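Long-range contacts in xylanase and alpha-amylase inhibitor protein (Scadoxus multiflorus, PDB 3MU7), which inhibits xylanase and alpha-amylase, using a TIM-barrel chain related to family 18 glycosyl hydrolases: residues V68-S73 / V117-D122; V7-S12 / V30-L35; A151-P156 / A176-F181. All blocks are in the same frame, centred on the assembly; numbering follows the deposited sequence.

Contact 1: residues V68-S73 / V117-D122; sequences VKVLLS and VLDGID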
loop_
_atom_site.group_PDB
_atom_site.type_symbol
_atom_site.label_atom_id
_atom_site.label_comp_id
_atom_site.label_asym_id
_atom_site.label_seq_id
_atom_site.Cartn_x
_atom_site.Cartn_y
_atom_site.Cartn_z
ATOM N N VAL A 68 7.397 -11.299 -6.623
ATOM C CA VAL A 68 6.446 -10.315 -6.116
ATOM C C VAL A 68 6.779 -9.933 -4.675
ATOM O O VAL A 68 6.927 -10.803 -3.806
ATOM C CB VAL A 68 5.001 -10.860 -6.220
ATOM C CG1 VAL A 68 4.003 -9.784 -5.820
ATOM C CG2 VAL A 68 4.708 -11.352 -7.625
ATOM N N LYS A 69 6.912 -8.640 -4.417
ATOM C CA LYS A 69 7.130 -8.164 -3.056
ATOM C C LYS A 69 5.803 -8.116 -2.313
ATOM O O LYS A 69 4.788 -7.668 -2.858
ATOM C CB LYS A 69 7.789 -6.788 -3.061
ATOM C CG LYS A 69 9.232 -6.800 -3.559
ATOM C CD LYS A 69 9.891 -5.436 -3.442
ATOM C CE LYS A 69 11.407 -5.552 -3.575
ATOM N NZ LYS A 69 12.075 -4.223 -3.495
ATOM N N VAL A 70 5.819 -8.589 -1.074
ATOM C CA VAL A 70 4.616 -8.665 -0.257
ATOM C C VAL A 70 4.786 -7.790 0.975
ATOM O O VAL A 70 5.723 -7.983 1.762
ATOM C CB VAL A 70 4.309 -10.115 0.170
ATOM C CG1 VAL A 70 3.007 -10.170 0.936
ATOM C CG2 VAL A 70 4.241 -11.039 -1.049
ATOM N N LEU A 71 3.880 -6.831 1.132
ATOM C CA LEU A 71 3.925 -5.876 2.244
ATOM C C LEU A 71 2.730 -6.085 3.143
ATOM O O LEU A 71 1.699 -6.603 2.707
ATOM C CB LEU A 71 3.897 -4.437 1.729
ATOM C CG LEU A 71 4.841 -4.051 0.594
ATOM C CD1 LEU A 71 4.602 -2.602 0.178
ATOM C CD2 LEU A 71 6.280 -4.262 0.963
ATOM N N LEU A 72 2.872 -5.689 4.405
ATOM C CA LEU A 72 1.737 -5.570 5.304
ATOM C C LEU A 72 1.395 -4.103 5.452
ATOM O O LEU A 72 2.266 -3.264 5.727
ATOM C CB LEU A 72 2.047 -6.139 6.691
ATOM C CG LEU A 72 0.974 -5.952 7.775
ATOM C CD1 LEU A 72 -0.312 -6.709 7.435
ATOM C CD2 LEU A 72 1.505 -6.362 9.140
ATOM N N SER A 73 0.120 -3.794 5.272
ATOM C CA SER A 73 -0.362 -2.436 5.440
ATOM C C SER A 73 -0.943 -2.218 6.832
ATOM O O SER A 73 -1.790 -2.996 7.298
ATOM C CB SER A 73 -1.402 -2.122 4.375
ATOM O OG SER A 73 -1.753 -0.750 4.393
ATOM N N VAL A 117 8.561 -14.017 6.030
ATOM C CA VAL A 117 9.215 -12.745 6.302
ATOM C C VAL A 117 8.804 -11.809 5.181
ATOM O O VAL A 117 9.098 -12.053 4.011
ATOM C CB VAL A 117 10.753 -12.880 6.366
ATOM C CG1 VAL A 117 11.399 -11.517 6.579
ATOM C CG2 VAL A 117 11.163 -13.844 7.481
ATOM N N LEU A 118 8.107 -10.743 5.545
ATOM C CA LEU A 118 7.562 -9.808 4.570
ATOM C C LEU A 118 8.620 -8.875 4.011
ATOM O O LEU A 118 9.701 -8.710 4.588
ATOM C CB LEU A 118 6.422 -9.000 5.186
ATOM C CG LEU A 118 5.230 -9.794 5.705
ATOM C CD1 LEU A 118 4.140 -8.824 6.099
ATOM C CD2 LEU A 118 4.712 -10.780 4.668
ATOM N N ASP A 119 8.291 -8.257 2.881
ATOM C CA ASP A 119 9.194 -7.349 2.202
ATOM C C ASP A 119 9.080 -5.900 2.642
ATOM O O ASP A 119 9.827 -5.058 2.157
ATOM C CB ASP A 119 9.005 -7.474 0.700
ATOM C CG ASP A 119 9.302 -8.867 0.216
ATOM O OD1 ASP A 119 10.486 -9.262 0.277
ATOM O OD2 ASP A 119 8.356 -9.574 -0.177
ATOM N N GLY A 120 8.160 -5.603 3.555
ATOM C CA GLY A 120 8.038 -4.244 4.054
ATOM C C GLY A 120 6.693 -3.933 4.655
ATOM O O GLY A 120 5.814 -4.803 4.760
ATOM N N ILE A 121 6.556 -2.665 5.041
ATOM C CA ILE A 121 5.376 -2.142 5.717
ATOM C C ILE A 121 4.839 -0.947 4.955
ATOM O O ILE A 121 5.596 -0.042 4.590
ATOM C CB ILE A 121 5.706 -1.702 7.177
ATOM C CG1 ILE A 121 6.324 -2.846 8.003
ATOM C CG2 ILE A 121 4.480 -1.081 7.859
ATOM C CD1 ILE A 121 5.427 -4.058 8.187
ATOM N N ASP A 122 3.528 -0.953 4.745
ATOM C CA ASP A 122 2.818 0.120 4.063
ATOM C C ASP A 122 2.007 0.932 5.071
ATOM O O ASP A 122 1.208 0.377 5.825
ATOM C CB ASP A 122 1.897 -0.498 3.010
ATOM C CG ASP A 122 1.025 0.515 2.314
ATOM O OD1 ASP A 122 1.574 1.396 1.620
ATOM O OD2 ASP A 122 -0.213 0.409 2.437
#
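Leu72 and Leu118 meet where this contact is tightest: the CD1 methyl of Leu118 presses on Leu72 CB at 3.5 Å, closer than usual for two carbons. The other methyl, CD2, reaches Val70 CG1 more loosely at 4.1 Å. Branched aliphatic side chains suit this face, which Ile60, Leu96 and Phe100 of the flanking helices close over. On the opposite face, Leu71 CD2 lies 3.5 Å from Gly120 N. Glycine fits there: at its phi of 158° a beta carbon would jam against Asp119 O and also crowd Leu71 CD2. The buried Gly120 N has no partner in the model. Strands 69-73 and 120-122 are parallel neighbours of the TIM barrel, Leu71 and Ser73 facing its interior and Leu72 the helices. The sequence from Asp119 to Asp122 corresponds to the start of the family 18 DxxDxDxE motif, altered in this chain. Backbone bonds Leu72 N to Gly120 O and Asp122 N to Leu72 O join the strands. Beyond them Ser73 OG donates to the anti side of Asp122 OD2 at 2.7 Å; that oxygen also bonds Tyr8 OH. Toward the other end the contact reaches the surface at Lys69 and, in part, at Asp119. There Asp119 replaces a strand bond with its side chain: OD2 takes the N-H of Val70 on its anti side at 2.9 Å and 173°, while Asp119 N returns a bond to Val70 O. Gln64 NE2 also binds OD2. Lys69 meets Asp119 through CA and CB, CA lying 3.4 Å from Asp119 OD2, but its NZ stays 6.5 Å from Asp119 OD1, too far for a salt bridge.

Contact 2: residues V7-S12 / V30-L35; sequences VYWGQS and VIIGFL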
loop_
_atom_site.group_PDB
_atom_site.type_symbol
_atom_site.label_atom_id
_atom_site.label_comp_id
_atom_site.label_asym_id
_atom_site.label_seq_id
_atom_site.Cartn_x
_atom_site.Cartn_y
_atom_site.Cartn_z
ATOM N N VAL A 7 -0.862 -3.742 -5.848
ATOM C CA VAL A 7 -2.277 -3.993 -5.619
ATOM C C VAL A 7 -2.527 -4.334 -4.157
ATOM O O VAL A 7 -1.730 -5.049 -3.537
ATOM C CB VAL A 7 -2.816 -5.105 -6.578
ATOM C CG1 VAL A 7 -2.248 -6.476 -6.237
ATOM C CG2 VAL A 7 -4.342 -5.131 -6.595
ATOM N N TYR A 8 -3.621 -3.822 -3.608
ATOM C CA TYR A 8 -4.057 -4.233 -2.283
ATOM C C TYR A 8 -4.793 -5.560 -2.353
ATOM O O TYR A 8 -5.607 -5.790 -3.254
ATOM C CB TYR A 8 -4.943 -3.172 -1.650
ATOM C CG TYR A 8 -4.164 -2.040 -1.021
ATOM C CD1 TYR A 8 -3.847 -0.893 -1.749
ATOM C CD2 TYR A 8 -3.731 -2.123 0.301
ATOM C CE1 TYR A 8 -3.133 0.151 -1.167
ATOM C CE2 TYR A 8 -3.019 -1.080 0.895
ATOM C CZ TYR A 8 -2.720 0.047 0.148
ATOM O OH TYR A 8 -2.027 1.099 0.702
ATOM N N TRP A 9 -4.505 -6.410 -1.377
ATOM C CA TRP A 9 -5.129 -7.721 -1.238
ATOM C C TRP A 9 -5.626 -7.847 0.199
ATOM O O TRP A 9 -5.057 -7.235 1.110
ATOM C CB TRP A 9 -4.114 -8.829 -1.562
ATOM C CG TRP A 9 -4.720 -10.197 -1.542
ATOM C CD1 TRP A 9 -5.263 -10.858 -2.600
ATOM C CD2 TRP A 9 -4.880 -11.053 -0.402
ATOM N NE1 TRP A 9 -5.745 -12.084 -2.195
ATOM C CE2 TRP A 9 -5.530 -12.222 -0.851
ATOM C CE3 TRP A 9 -4.524 -10.954 0.949
ATOM C CZ2 TRP A 9 -5.850 -13.279 0.005
ATOM C CZ3 TRP A 9 -4.845 -12.007 1.803
ATOM C CH2 TRP A 9 -5.496 -13.156 1.321
ATOM N N GLY A 10 -6.694 -8.616 0.407
ATOM C CA GLY A 10 -7.166 -8.916 1.754
ATOM C C GLY A 10 -8.520 -8.332 2.096
ATOM O O GLY A 10 -8.974 -8.463 3.231
ATOM N N GLN A 11 -9.158 -7.703 1.108
ATOM C CA GLN A 11 -10.382 -6.923 1.300
ATOM C C GLN A 11 -11.691 -7.703 1.208
ATOM O O GLN A 11 -12.747 -7.135 1.464
ATOM C CB GLN A 11 -10.411 -5.737 0.320
ATOM C CG GLN A 11 -9.370 -4.654 0.619
ATOM C CD GLN A 11 -7.932 -5.122 0.397
ATOM O OE1 GLN A 11 -7.571 -5.562 -0.697
ATOM N NE2 GLN A 11 -7.104 -5.004 1.427
ATOM N N SER A 12 -11.641 -8.988 0.863
ATOM C CA SER A 12 -12.871 -9.776 0.800
ATOM C C SER A 12 -12.603 -11.233 1.077
ATOM O O SER A 12 -11.723 -11.836 0.465
ATOM C CB SER A 12 -13.547 -9.660 -0.567
ATOM O OG SER A 12 -14.766 -10.397 -0.565
ATOM N N VAL A 30 2.261 -6.826 -3.834
ATOM C CA VAL A 30 0.951 -7.140 -3.271
ATOM C C VAL A 30 0.973 -6.691 -1.819
ATOM O O VAL A 30 1.887 -7.032 -1.065
ATOM C CB VAL A 30 0.581 -8.632 -3.411
ATOM C CG1 VAL A 30 -0.746 -8.906 -2.736
ATOM C CG2 VAL A 30 0.476 -9.012 -4.870
ATOM N N ILE A 31 -0.019 -5.881 -1.460
ATOM C CA ILE A 31 -0.060 -5.250 -0.161
ATOM C C ILE A 31 -1.217 -5.851 0.624
ATOM O O ILE A 31 -2.392 -5.630 0.305
ATOM C CB ILE A 31 -0.257 -3.721 -0.278
ATOM C CG1 ILE A 31 0.711 -3.103 -1.300
ATOM C CG2 ILE A 31 -0.129 -3.084 1.098
ATOM C CD1 ILE A 31 0.282 -1.716 -1.780
ATOM N N ILE A 32 -0.881 -6.636 1.642
ATOM C CA ILE A 32 -1.897 -7.255 2.487
ATOM C C ILE A 32 -2.461 -6.217 3.454
ATOM O O ILE A 32 -1.707 -5.644 4.253
ATOM C CB ILE A 32 -1.313 -8.439 3.289
ATOM C CG1 ILE A 32 -0.748 -9.523 2.364
ATOM C CG2 ILE A 32 -2.384 -9.017 4.223
ATOM C CD1 ILE A 32 0.155 -10.505 3.078
ATOM N N GLY A 33 -3.766 -5.960 3.377
ATOM C CA GLY A 33 -4.404 -5.023 4.301
ATOM C C GLY A 33 -5.443 -5.734 5.145
ATOM O O GLY A 33 -6.184 -6.555 4.611
ATOM N N PHE A 34 -5.539 -5.458 6.451
ATOM C CA PHE A 34 -4.798 -4.423 7.188
ATOM C C PHE A 34 -4.570 -4.851 8.624
ATOM O O PHE A 34 -5.390 -5.579 9.211
ATOM C CB PHE A 34 -5.605 -3.114 7.249
ATOM C CG PHE A 34 -5.785 -2.467 5.918
ATOM C CD1 PHE A 34 -4.798 -1.639 5.398
ATOM C CD2 PHE A 34 -6.920 -2.726 5.158
ATOM C CE1 PHE A 34 -4.944 -1.068 4.142
ATOM C CE2 PHE A 34 -7.072 -2.171 3.900
ATOM C CZ PHE A 34 -6.083 -1.341 3.388
ATOM N N LEU A 35 -3.475 -4.379 9.212
ATOM C CA LEU A 35 -3.372 -4.337 10.667
ATOM C C LEU A 35 -4.104 -3.060 11.065
ATOM O O LEU A 35 -3.524 -1.965 11.064
ATOM C CB LEU A 35 -1.914 -4.311 11.125
ATOM C CG LEU A 35 -1.733 -4.528 12.631
ATOM C CD1 LEU A 35 -1.766 -6.012 12.970
ATOM C CD2 LEU A 35 -0.442 -3.904 13.138
HETATM O O HOH W 1 -8.683 -5.388 3.894
#
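Tyr8 lays one face of its ring against Ile31, whose CD1 sits 4.0 Å from the ring centroid and 15° off its normal, a CH-pi contact displaced toward the rim. The branch methyl CG2 of the same isoleucine reaches Tyr8 CE2 at 3.5 Å, giving the phenol a two-pronged aliphatic seat. The Phe34 ring meets Tyr8 obliquely, Phe34 CE1 lying 3.8 Å from Tyr8 CE2 with the planes inclined by 32°. On the other face of the sheet Val7 and Val30 lie side by side, and Val30 CG1 touches Trp9 CB at 3.6 Å. Trp9 leaves the sheet on this same face, and its indole stacks on His51 while NE1 bonds Arg16 O. Strands 7-9 and 30-35 are the two strands of a right-handed beta-alpha-beta unit that starts the TIM barrel, with helix 18-23 between them. Tyr8 and Ile31 point into the barrel, Val7, Trp9, Val30 and Ile32 toward its helices. Three backbone bonds hold the parallel register: Ile31 N to Val7 O, Trp9 N to Ile31 O and Gly33 N to Trp9 O. Past the last of them the strand of Trp9 gives way to Gly10, whose positive phi of 114° favours glycine and where a beta carbon would also clash with Gly33 O across the contact. Side-chain and water bonds take over: Gln11 NE2 makes a weak bond to Trp9 O at 3.0 Å and also donates to a water at 3.0 Å, which in turn donates to Gly33 O at 2.8 Å. Gly33 leads into Phe34 through a cis peptide bond.

Contact 3: residues A151-P156 / A176-F181; sequences ALTAAP and AIWVQF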
loop_
_atom_site.group_PDB
_atom_site.type_symbol
_atom_site.label_atom_id
_atom_site.label_comp_id
_atom_site.label_asym_id
_atom_site.label_seq_id
_atom_site.Cartn_x
_atom_site.Cartn_y
_atom_site.Cartn_z
ATOM N N ALA A 151 11.213 -2.656 2.769
ATOM C CA ALA A 151 10.699 -1.382 2.282
ATOM C C ALA A 151 9.716 -0.728 3.241
ATOM O O ALA A 151 9.025 -1.397 4.012
ATOM C CB ALA A 151 10.042 -1.575 0.931
ATOM N N LEU A 152 9.657 0.600 3.168
ATOM C CA LEU A 152 8.608 1.378 3.806
ATOM C C LEU A 152 7.871 2.141 2.727
ATOM O O LEU A 152 8.487 2.831 1.908
ATOM C CB LEU A 152 9.190 2.341 4.844
ATOM C CG LEU A 152 9.807 1.672 6.080
ATOM C CD1 LEU A 152 10.588 2.677 6.924
ATOM C CD2 LEU A 152 8.753 0.954 6.906
ATOM N N THR A 153 6.548 2.004 2.708
ATOM C CA THR A 153 5.735 2.697 1.712
ATOM C C THR A 153 4.600 3.432 2.395
ATOM O O THR A 153 4.323 3.190 3.569
ATOM C CB THR A 153 5.175 1.720 0.655
ATOM O OG1 THR A 153 4.298 0.784 1.285
ATOM C CG2 THR A 153 6.291 0.946 -0.034
ATOM N N ALA A 154 3.958 4.350 1.673
ATOM C CA ALA A 154 2.828 5.099 2.218
ATOM C C ALA A 154 1.729 5.265 1.179
ATOM O O ALA A 154 1.996 5.291 -0.031
ATOM C CB ALA A 154 3.274 6.461 2.744
ATOM N N ALA A 155 0.496 5.410 1.667
ATOM C CA ALA A 155 -0.687 5.536 0.824
ATOM C C ALA A 155 -1.475 6.792 1.203
ATOM O O ALA A 155 -2.575 6.700 1.755
ATOM C CB ALA A 155 -1.566 4.301 0.956
ATOM N N PRO A 156 -0.915 7.981 0.919
ATOM C CA PRO A 156 -1.628 9.211 1.249
ATOM C C PRO A 156 -2.853 9.422 0.357
ATOM O O PRO A 156 -2.971 8.832 -0.729
ATOM C CB PRO A 156 -0.583 10.291 0.963
ATOM C CG PRO A 156 0.244 9.703 -0.142
ATOM C CD PRO A 156 0.366 8.254 0.236
ATOM N N ALA A 176 8.662 4.204 -1.528
ATOM C CA ALA A 176 7.654 4.456 -2.541
ATOM C C ALA A 176 6.404 4.955 -1.866
ATOM O O ALA A 176 6.137 4.649 -0.703
ATOM C CB ALA A 176 7.345 3.196 -3.333
ATOM N N ILE A 177 5.642 5.744 -2.601
ATOM C CA ILE A 177 4.309 6.107 -2.162
ATOM C C ILE A 177 3.339 5.848 -3.298
ATOM O O ILE A 177 3.699 5.968 -4.470
ATOM C CB ILE A 177 4.223 7.564 -1.672
ATOM C CG1 ILE A 177 4.269 8.550 -2.833
ATOM C CG2 ILE A 177 5.277 7.844 -0.590
ATOM C CD1 ILE A 177 4.045 9.969 -2.414
ATOM N N TRP A 178 2.128 5.435 -2.954
ATOM C CA TRP A 178 1.032 5.342 -3.924
ATOM C C TRP A 178 -0.032 6.306 -3.457
ATOM O O TRP A 178 -0.613 6.153 -2.373
ATOM C CB TRP A 178 0.462 3.922 -4.076
ATOM C CG TRP A 178 0.976 2.948 -3.070
ATOM C CD1 TRP A 178 0.533 2.782 -1.788
ATOM C CD2 TRP A 178 2.049 2.015 -3.252
ATOM N NE1 TRP A 178 1.274 1.804 -1.159
ATOM C CE2 TRP A 178 2.207 1.318 -2.036
ATOM C CE3 TRP A 178 2.894 1.701 -4.326
ATOM C CZ2 TRP A 178 3.174 0.319 -1.866
ATOM C CZ3 TRP A 178 3.862 0.717 -4.151
ATOM C CH2 TRP A 178 3.991 0.037 -2.932
ATOM N N VAL A 179 -0.261 7.328 -4.269
ATOM C CA VAL A 179 -1.227 8.361 -3.942
ATOM C C VAL A 179 -2.619 7.888 -4.352
ATOM O O VAL A 179 -2.809 7.413 -5.478
ATOM C CB VAL A 179 -0.870 9.679 -4.663
ATOM C CG1 VAL A 179 -1.860 10.767 -4.321
ATOM C CG2 VAL A 179 0.554 10.122 -4.314
ATOM N N GLN A 180 -3.588 8.032 -3.452
ATOM C CA GLN A 180 -4.956 7.626 -3.742
ATOM C C GLN A 180 -5.662 8.687 -4.571
ATOM O O GLN A 180 -6.213 9.646 -4.024
ATOM C CB GLN A 180 -5.731 7.384 -2.455
ATOM C CG GLN A 180 -5.142 6.336 -1.539
ATOM C CD GLN A 180 -5.955 6.220 -0.276
ATOM O OE1 GLN A 180 -7.152 5.920 -0.325
ATOM N NE2 GLN A 180 -5.329 6.467 0.863
ATOM N N PHE A 181 -5.632 8.525 -5.890
ATOM C CA PHE A 181 -6.365 9.435 -6.769
ATOM C C PHE A 181 -7.810 8.966 -6.917
ATOM O O PHE A 181 -8.288 8.678 -8.012
ATOM C CB PHE A 181 -5.649 9.583 -8.113
ATOM C CG PHE A 181 -4.304 10.251 -8.010
ATOM C CD1 PHE A 181 -4.205 11.608 -7.728
ATOM C CD2 PHE A 181 -3.137 9.526 -8.203
ATOM C CE1 PHE A 181 -2.962 12.226 -7.636
ATOM C CE2 PHE A 181 -1.897 10.143 -8.121
ATOM C CZ PHE A 181 -1.809 11.493 -7.838
#
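Ala155 and Trp178 touch at the heart of this contact, the CB methyl of Ala155 lying in the plane of the indole at its edge, 3.8 Å from Trp178 CD1. Farther along the ring, Thr153 meets the six-membered ring obliquely, its CB lying 3.5 Å from Trp178 CZ2. The small alanine and the short, branched threonine suit a place where a broad indole must swing across their strand. Trp178 does this with a nearly eclipsed chi1 of 9°, a strained torsion that the surroundings evidently hold; Tyr29 and Phe214 meet the same ring edge-to-face. On the helix-facing side, Ala154 CB meets Ile177 CG2 at 4.1 Å, and Pro156 CG meets Val179 CG2 at 4.2 Å. Trp204 of helix 195-207 covers Pro156, Ile177 and Val179. Strands 151-154 and 176-180, with helix 166-170 between them, form a beta-alpha-beta unit of the TIM barrel. Their backbones are tied by Ala154 N to Ala176 O, a longer bond of 3.2 Å, and by the straighter Trp178 N to Ala154 O. After strand 151-154 ends, Pro156 O still receives Gln180 N. Proline has no N-H to give, and the buried Trp178 O finds no hydrogen-bond donor in the model; it is met by Ala155 CA at 3.3 Å in a CA-H...O contact. At the polar edge Gln180, its chain extended beyond CG, donates NE2 to Ala155 O at 2.9 Å, from above the carbonyl plane, and also bonds Glu126. Thr153 OG1 and Trp178 NE1 both turn to Asp122. The hydrogen bonds to Asp122 OD1 satisfy these two buried polar atoms, while the packing around them probably holds both in line with that oxygen.

Contacts 1, 2 and 3 lie on the parallel barrel strands of one curled sheet and converge inside the barrel on Asp122. Contact 2 supplies Tyr8, whose OH is 2.6 Å from Asp122 OD2; contact 3 supplies Thr153 OG1 and Trp178 NE1, each 2.8 Å from Asp122 OD1. Contacts 1 and 2 also share strand bonding, with Leu71 O 2.8 Å from Ile32 N. Contacts 2 and 3 meet across the interior, Ile31 CD1 lying 3.5 Å from Trp178 CZ2. By family comparison, Glu126, which bonds Gln180, probably stands at the position of the motif's catalytic glutamate, and His124, which bonds Tyr8, at that of its third Asp; no catalysis is implied for this inhibitor.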